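Local coordinates for protein peptide chain release factor 2 (Thermus thermophilus, PDB 2IHR) that directs the termination of translation at the stop codons UGA and UAA, acting on the ribosome through a GGQ motif that promotes hydrolytic release of the finished peptide, at residues 310-315 and 321-326; 328-331 and 335-338. All blocks are in the same frame, centred on the assembly; numbering follows the deposited sequence.

Contact 1. Residues 310-315 and 321-326; sequences QIRSYV and VKDHRT
Ile311 lies alongside Arg325, the two side chains running the same way, with its CD1 over one face of the guanidinium and 4.0 Å from Arg325 CZ. Arg325 turns the edge of that group to Asp323: its NH2 donates almost straight (174°) to Asp323 OD2, in the guanidinium plane and on the syn lone pair, while its NH1 donates to the backbone O of Pro182. The same Asp323 oxygen is met on its anti side by Arg312 NE at 3.2 Å, the guanidinium and carboxylate planes being 45° apart. Glu183 is a second acidic partner of Arg312, through NH2, and probably offsets the nearness of the two arginines. Asp323 OD1 accepts from the backbone N of Arg325 and of Thr326, reached from opposite faces of the carboxylate; the first bond makes an Asx turn just past the strand. With each oxygen accepting two bonds, the carboxylate probably has little freedom to rotate.

The two segments form an antiparallel beta hairpin near one end of the mixed sheet, where strand 312-315 also runs parallel to strand 185-190. Ser313 and Lys322 are its hydrogen-bonded pair, Ser313 N to Lys322 O at 2.8 Å and Lys322 N to Ser313 O at 2.6 Å. Beyond it, His324 N bonds to Ile311 O at 2.9 Å. On the sheet face carrying Ser313, the edge of the His324 ring meets Ser313 OG through NE2 at 2.8 Å, and Lys322 O stands over the ring centre. The other face carries Arg312, Asp323, Tyr314 and Val321. Arg312 CG is anti to the backbone N (chi1 -174°), and the bend at chi3 carries NH1 to Tyr314 OH, 2.8 Å away in the guanidinium plane. Val321 runs alongside Tyr314, with CG1 over one face of the ring toward its rim and CG2 3.5 Å from Tyr314 CD2.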
ATOM      1  N   GLN A 310       9.087  -4.472 -15.887  1.00 73.58           N
ATOM      2  CA  GLN A 310       8.916  -4.948 -14.522  1.00 63.48           C
ATOM      3  C   GLN A 310       9.661  -4.144 -13.479  1.00 61.82           C
ATOM      4  O   GLN A 310      10.814  -3.723 -13.679  1.00 59.60           O
ATOM      5  CB  GLN A 310       9.392  -6.379 -14.366  1.00 66.58           C
ATOM      6  CG  GLN A 310       9.716  -7.123 -15.638  1.00 77.77           C
ATOM      7  CD  GLN A 310      11.057  -6.756 -16.292  1.00 66.92           C
ATOM      8  OE1 GLN A 310      12.026  -6.377 -15.631  1.00 69.40           O
ATOM      9  NE2 GLN A 310      11.110  -6.918 -17.616  1.00 71.10           N
ATOM     10  N   ILE A 311       8.982  -3.923 -12.359  1.00 53.49           N
ATOM     11  CA  ILE A 311       9.634  -3.286 -11.240  1.00 50.70           C
ATOM     12  C   ILE A 311      10.445  -4.376 -10.465  1.00 51.86           C
ATOM     13  O   ILE A 311      11.490  -4.091  -9.870  1.00 54.44           O
ATOM     14  CB  ILE A 311       8.628  -2.682 -10.314  1.00 49.38           C
ATOM     15  CG1 ILE A 311       7.697  -3.792  -9.793  1.00 46.82           C
ATOM     16  CG2 ILE A 311       7.906  -1.553 -11.037  1.00 43.29           C
ATOM     17  CD1 ILE A 311       6.846  -3.334  -8.654  1.00 46.32           C
ATOM     18  N   ARG A 312       9.996  -5.631 -10.506  1.00 46.62           N
ATOM     19  CA  ARG A 312      10.728  -6.627  -9.753  1.00 43.97           C
ATOM     20  C   ARG A 312      10.795  -7.957 -10.449  1.00 41.55           C
ATOM     21  O   ARG A 312       9.886  -8.280 -11.192  1.00 48.25           O
ATOM     22  CB  ARG A 312      10.112  -6.752  -8.328  1.00 39.95           C
ATOM     23  CG  ARG A 312      10.933  -7.689  -7.453  1.00 42.80           C
ATOM     24  CD  ARG A 312      10.220  -7.947  -6.240  1.00 42.93           C
ATOM     25  NE  ARG A 312       9.970  -6.707  -5.549  1.00 43.56           N
ATOM     26  CZ  ARG A 312       8.840  -6.457  -4.934  1.00 47.58           C
ATOM     27  NH1 ARG A 312       7.884  -7.387  -4.963  1.00 41.84           N
ATOM     28  NH2 ARG A 312       8.665  -5.284  -4.333  1.00 37.45           N
ATOM     29  N   SER A 313      11.891  -8.718 -10.269  1.00 43.04           N
ATOM     30  CA  SER A 313      11.991 -10.049 -10.912  1.00 46.51           C
ATOM     31  C   SER A 313      12.224 -11.196  -9.953  1.00 51.30           C
ATOM     32  O   SER A 313      13.048 -11.121  -8.981  1.00 44.43           O
ATOM     33  CB  SER A 313      13.057 -10.104 -12.011  1.00 47.79           C
ATOM     34  OG  SER A 313      12.581  -9.468 -13.191  1.00 60.69           O
ATOM     35  N   TYR A 314      11.471 -12.266 -10.229  1.00 53.17           N
ATOM     36  CA  TYR A 314      11.532 -13.467  -9.418  1.00 56.75           C
ATOM     37  C   TYR A 314      12.056 -14.582 -10.264  1.00 52.89           C
ATOM     38  O   TYR A 314      11.289 -15.315 -10.865  1.00 55.81           O
ATOM     39  CB  TYR A 314      10.147 -13.830  -8.920  1.00 43.74           C
ATOM     40  CG  TYR A 314       9.450 -12.740  -8.146  1.00 41.86           C
ATOM     41  CD1 TYR A 314       9.033 -11.555  -8.788  1.00 41.34           C
ATOM     42  CD2 TYR A 314       9.146 -12.907  -6.777  1.00 39.62           C
ATOM     43  CE1 TYR A 314       8.328 -10.567  -8.111  1.00 38.03           C
ATOM     44  CE2 TYR A 314       8.430 -11.923  -6.082  1.00 37.88           C
ATOM     45  CZ  TYR A 314       8.023 -10.776  -6.761  1.00 38.23           C
ATOM     46  OH  TYR A 314       7.228  -9.876  -6.121  1.00 39.50           O
ATOM     47  N   VAL A 315      13.361 -14.755 -10.309  1.00 52.16           N
ATOM     48  CA  VAL A 315      13.844 -15.795 -11.189  1.00 56.84           C
ATOM     49  C   VAL A 315      14.337 -16.951 -10.362  1.00 59.10           C
ATOM     50  O   VAL A 315      15.429 -16.945  -9.817  1.00 55.01           O
ATOM     51  CB  VAL A 315      14.876 -15.211 -12.254  1.00 42.35           C
ATOM     52  CG1 VAL A 315      15.505 -14.002 -11.738  1.00 40.23           C
ATOM     53  CG2 VAL A 315      15.903 -16.267 -12.674  1.00 46.15           C
ATOM     54  N   VAL A 321      15.418 -12.988  -6.144  1.00 56.42           N
ATOM     55  CA  VAL A 321      14.320 -12.057  -6.397  1.00 51.17           C
ATOM     56  C   VAL A 321      15.057 -10.719  -6.438  1.00 50.59           C
ATOM     57  O   VAL A 321      15.866 -10.432  -5.585  1.00 46.68           O
ATOM     58  CB  VAL A 321      13.304 -12.070  -5.279  1.00 38.25           C
ATOM     59  CG1 VAL A 321      12.521 -10.787  -5.278  1.00 35.29           C
ATOM     60  CG2 VAL A 321      12.360 -13.271  -5.520  1.00 39.26           C
ATOM     61  N   LYS A 322      14.770  -9.917  -7.452  1.00 54.57           N
ATOM     62  CA  LYS A 322      15.483  -8.675  -7.658  1.00 53.16           C
ATOM     63  C   LYS A 322      14.647  -7.457  -8.059  1.00 57.39           C
ATOM     64  O   LYS A 322      14.077  -7.380  -9.173  1.00 50.17           O
ATOM     65  CB  LYS A 322      16.523  -8.961  -8.735  1.00 48.70           C
ATOM     66  CG  LYS A 322      17.150  -7.766  -9.375  1.00 46.76           C
ATOM     67  CD  LYS A 322      18.090  -7.112  -8.477  1.00 40.45           C
ATOM     68  CE  LYS A 322      18.808  -6.104  -9.266  1.00 52.29           C
ATOM     69  NZ  LYS A 322      20.064  -5.755  -8.510  1.00 71.99           N
ATOM     70  N   ASP A 323      14.623  -6.492  -7.149  1.00 54.00           N
ATOM     71  CA  ASP A 323      13.889  -5.272  -7.377  1.00 55.79           C
ATOM     72  C   ASP A 323      14.731  -4.314  -8.199  1.00 55.28           C
ATOM     73  O   ASP A 323      15.705  -3.744  -7.727  1.00 53.39           O
ATOM     74  CB  ASP A 323      13.494  -4.625  -6.046  1.00 53.99           C
ATOM     75  CG  ASP A 323      12.446  -3.550  -6.219  1.00 61.76           C
ATOM     76  OD1 ASP A 323      12.802  -2.465  -6.731  1.00 59.59           O
ATOM     77  OD2 ASP A 323      11.268  -3.791  -5.866  1.00 60.68           O
ATOM     78  N   HIS A 324      14.326  -4.124  -9.440  1.00 60.82           N
ATOM     79  CA  HIS A 324      15.031  -3.236 -10.375  1.00 59.70           C
ATOM     80  C   HIS A 324      14.985  -1.720 -10.088  1.00 60.72           C
ATOM     81  O   HIS A 324      15.733  -0.960 -10.660  1.00 57.90           O
ATOM     82  CB  HIS A 324      14.480  -3.507 -11.754  1.00 49.26           C
ATOM     83  CG  HIS A 324      14.453  -4.964 -12.107  1.00 43.99           C
ATOM     84  ND1 HIS A 324      15.596  -5.665 -12.445  1.00 52.67           N
ATOM     85  CD2 HIS A 324      13.422  -5.818 -12.270  1.00 52.75           C
ATOM     86  CE1 HIS A 324      15.257  -6.886 -12.820  1.00 49.76           C
ATOM     87  NE2 HIS A 324      13.947  -7.012 -12.731  1.00 45.97           N
ATOM     88  N   ARG A 325      14.103  -1.281  -9.207  1.00 63.56           N
ATOM     89  CA  ARG A 325      14.034   0.120  -8.904  1.00 58.56           C
ATOM     90  C   ARG A 325      14.967   0.392  -7.738  1.00 59.66           C
ATOM     91  O   ARG A 325      15.898   1.197  -7.808  1.00 62.15           O
ATOM     92  CB  ARG A 325      12.618   0.488  -8.484  1.00 53.41           C
ATOM     93  CG  ARG A 325      11.502   0.228  -9.479  1.00 53.02           C
ATOM     94  CD  ARG A 325      10.140   0.368  -8.753  1.00 54.90           C
ATOM     95  NE  ARG A 325      10.050  -0.635  -7.700  1.00 53.00           N
ATOM     96  CZ  ARG A 325       9.121  -0.690  -6.764  1.00 53.47           C
ATOM     97  NH1 ARG A 325       8.144   0.215  -6.720  1.00 50.75           N
ATOM     98  NH2 ARG A 325       9.188  -1.667  -5.854  1.00 53.92           N
ATOM     99  N   THR A 326      14.687  -0.302  -6.647  1.00 56.88           N
ATOM    100  CA  THR A 326      15.410  -0.197  -5.402  1.00 49.50           C
ATOM    101  C   THR A 326      16.780  -0.850  -5.496  1.00 52.61           C
ATOM    102  O   THR A 326      17.767  -0.416  -4.891  1.00 52.77           O
ATOM    103  CB  THR A 326      14.519  -0.871  -4.366  1.00 66.47           C
ATOM    104  OG1 THR A 326      14.316   0.011  -3.259  1.00 70.04           O
ATOM    105  CG2 THR A 326      15.072  -2.202  -3.943  1.00 54.69           C
TER

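Contact 2. Residues 328-331 and 335-338; sequences LMRH and NVLD
Asn335 meets Arg330 through its CB, which lies 3.5 Å from Arg330 NH2; the two side chains cross at about a right angle, with guanidinium and amide planes 35° apart. The Asn335 amide is engaged elsewhere, its ND2 donating to Asp332 OD2. Next along the chain, Val336 places CG2 over one face of the Arg330 guanidinium, 3.5 Å above the plane and displaced toward the rim. That methyl lies 3.6 Å from Arg330 CZ and 3.8 Å from Arg330 CD, following the arginine from its last methylene to its flat end. A bend at chi3 (55°) in the otherwise extended outer chain of Arg330 turns the group to present this face. Its nitrogens look to acids instead: NH2 forms salt bridges with Asp332 and Asp340, and NH1 with Asp343, so the buried charge is met by three acids, more than enough to compensate it if all are ionised, while its face serves as an apolar surface. Farther on, Asp338 N bonds back to Asn335 O at 2.9 Å, and Asp338 forms salt bridges with Arg142 and Arg146. The short helix 333-336 thus lies beside edge strand 329-330, with Val336 reaching both helix 127-145 and helix 342-353.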
ATOM      1  N   LEU A 328      17.442  -3.850  -4.413  1.00 47.58           N
ATOM      2  CA  LEU A 328      17.490  -4.883  -3.364  1.00 37.75           C
ATOM      3  C   LEU A 328      17.464  -6.269  -3.946  1.00 48.18           C
ATOM      4  O   LEU A 328      16.548  -6.620  -4.681  1.00 53.23           O
ATOM      5  CB  LEU A 328      16.281  -4.745  -2.463  1.00 48.72           C
ATOM      6  CG  LEU A 328      16.299  -5.056  -0.957  1.00 50.71           C
ATOM      7  CD1 LEU A 328      14.878  -5.099  -0.483  1.00 53.41           C
ATOM      8  CD2 LEU A 328      16.934  -6.334  -0.641  1.00 44.61           C
ATOM      9  N   MET A 329      18.470  -7.068  -3.647  1.00 56.15           N
ATOM     10  CA  MET A 329      18.459  -8.420  -4.168  1.00 58.71           C
ATOM     11  C   MET A 329      18.443  -9.411  -2.996  1.00 54.30           C
ATOM     12  O   MET A 329      19.253  -9.304  -2.074  1.00 51.03           O
ATOM     13  CB  MET A 329      19.671  -8.649  -5.081  1.00 45.60           C
ATOM     14  CG  MET A 329      20.358  -9.955  -4.841  1.00 58.93           C
ATOM     15  SD  MET A 329      20.776 -10.747  -6.335  1.00 74.32           S
ATOM     16  CE  MET A 329      22.378 -11.368  -5.993  1.00 72.95           C
ATOM     17  N   ARG A 330      17.509 -10.356  -3.055  1.00 43.83           N
ATOM     18  CA  ARG A 330      17.306 -11.406  -2.040  1.00 52.25           C
ATOM     19  C   ARG A 330      17.526 -12.803  -2.620  1.00 55.68           C
ATOM     20  O   ARG A 330      17.041 -13.107  -3.706  1.00 62.81           O
ATOM     21  CB  ARG A 330      15.866 -11.333  -1.483  1.00 54.03           C
ATOM     22  CG  ARG A 330      15.664 -10.201  -0.545  1.00 47.34           C
ATOM     23  CD  ARG A 330      14.415 -10.321   0.237  1.00 56.34           C
ATOM     24  NE  ARG A 330      14.274 -11.570   0.996  1.00 54.99           N
ATOM     25  CZ  ARG A 330      13.247 -11.823   1.808  1.00 59.15           C
ATOM     26  NH1 ARG A 330      12.276 -10.930   1.993  1.00 54.09           N
ATOM     27  NH2 ARG A 330      13.163 -12.982   2.410  1.00 59.97           N
ATOM     28  N   HIS A 331      18.207 -13.665  -1.865  1.00 63.99           N
ATOM     29  CA  HIS A 331      18.502 -15.020  -2.326  1.00 59.29           C
ATOM     30  C   HIS A 331      17.550 -16.120  -1.906  1.00 59.50           C
ATOM     31  O   HIS A 331      17.746 -17.287  -2.258  1.00 63.77           O
ATOM     32  CB  HIS A 331      19.912 -15.398  -1.920  1.00 57.51           C
ATOM     33  CG  HIS A 331      20.935 -15.017  -2.943  1.00 70.19           C
ATOM     34  ND1 HIS A 331      21.713 -13.875  -2.837  1.00 65.27           N
ATOM     35  CD2 HIS A 331      21.240 -15.581  -4.142  1.00 62.09           C
ATOM     36  CE1 HIS A 331      22.455 -13.759  -3.927  1.00 70.97           C
ATOM     37  NE2 HIS A 331      22.185 -14.779  -4.733  1.00 76.66           N
ATOM     38  N   ASN A 335      10.965 -17.345   0.508  1.00 43.58           N
ATOM     39  CA  ASN A 335      10.431 -16.616   1.653  1.00 48.47           C
ATOM     40  C   ASN A 335       9.641 -15.411   1.222  1.00 52.84           C
ATOM     41  O   ASN A 335       8.608 -15.085   1.814  1.00 52.59           O
ATOM     42  CB  ASN A 335      11.548 -16.124   2.567  1.00 49.17           C
ATOM     43  CG  ASN A 335      12.283 -17.235   3.220  1.00 54.88           C
ATOM     44  OD1 ASN A 335      11.670 -18.191   3.698  1.00 62.75           O
ATOM     45  ND2 ASN A 335      13.595 -17.120   3.275  1.00 59.64           N
ATOM     46  N   VAL A 336      10.188 -14.712   0.220  1.00 59.49           N
ATOM     47  CA  VAL A 336       9.558 -13.520  -0.343  1.00 47.95           C
ATOM     48  C   VAL A 336       8.184 -14.000  -0.741  1.00 50.13           C
ATOM     49  O   VAL A 336       7.144 -13.386  -0.425  1.00 49.27           O
ATOM     50  CB  VAL A 336      10.306 -13.044  -1.662  1.00 50.10           C
ATOM     51  CG1 VAL A 336       9.395 -12.142  -2.493  1.00 43.71           C
ATOM     52  CG2 VAL A 336      11.547 -12.301  -1.337  1.00 46.40           C
ATOM     53  N   LEU A 337       8.196 -15.124  -1.454  1.00 42.09           N
ATOM     54  CA  LEU A 337       6.965 -15.657  -1.977  1.00 42.33           C
ATOM     55  C   LEU A 337       5.966 -16.174  -0.947  1.00 49.40           C
ATOM     56  O   LEU A 337       4.817 -16.483  -1.277  1.00 51.11           O
ATOM     57  CB  LEU A 337       7.291 -16.715  -3.039  1.00 42.20           C
ATOM     58  CG  LEU A 337       7.577 -16.162  -4.487  1.00 34.45           C
ATOM     59  CD1 LEU A 337       7.929 -17.269  -5.408  1.00 28.76           C
ATOM     60  CD2 LEU A 337       6.371 -15.489  -5.044  1.00 33.88           C
ATOM     61  N   ASP A 338       6.363 -16.202   0.310  1.00 49.34           N
ATOM     62  CA  ASP A 338       5.488 -16.706   1.312  1.00 49.21           C
ATOM     63  C   ASP A 338       5.018 -15.599   2.275  1.00 53.41           C
ATOM     64  O   ASP A 338       4.443 -15.865   3.338  1.00 53.60           O
ATOM     65  CB  ASP A 338       6.257 -17.825   1.988  1.00 60.83           C
ATOM     66  CG  ASP A 338       5.544 -18.409   3.165  1.00 55.20           C
ATOM     67  OD1 ASP A 338       4.470 -19.051   3.032  1.00 58.30           O
ATOM     68  OD2 ASP A 338       6.113 -18.201   4.227  1.00 53.29           O
TER

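How the contacts relate
Both contacts are buried, and they adjoin at the end of the mixed sheet. Contact 1 joins two strands within it; contact 2 fastens the next, outermost strand to the short helix that follows. Strand 320-323 is common ground, since Val321 N and Asp323 N probably bond to Arg330 O and Leu328 O, making strand 329-330 the continuation of the hairpin. Their apolar sides meet where Tyr314 CE2 packs on Val336 CG1, at 3.7 Å. The chemistry differs: 310-315 with 321-326 combines backbone bonds with a salt-bridge network, whereas 328-331 touches 335-338 by van der Waals packing and directs its arginine charge to acids outside both segments.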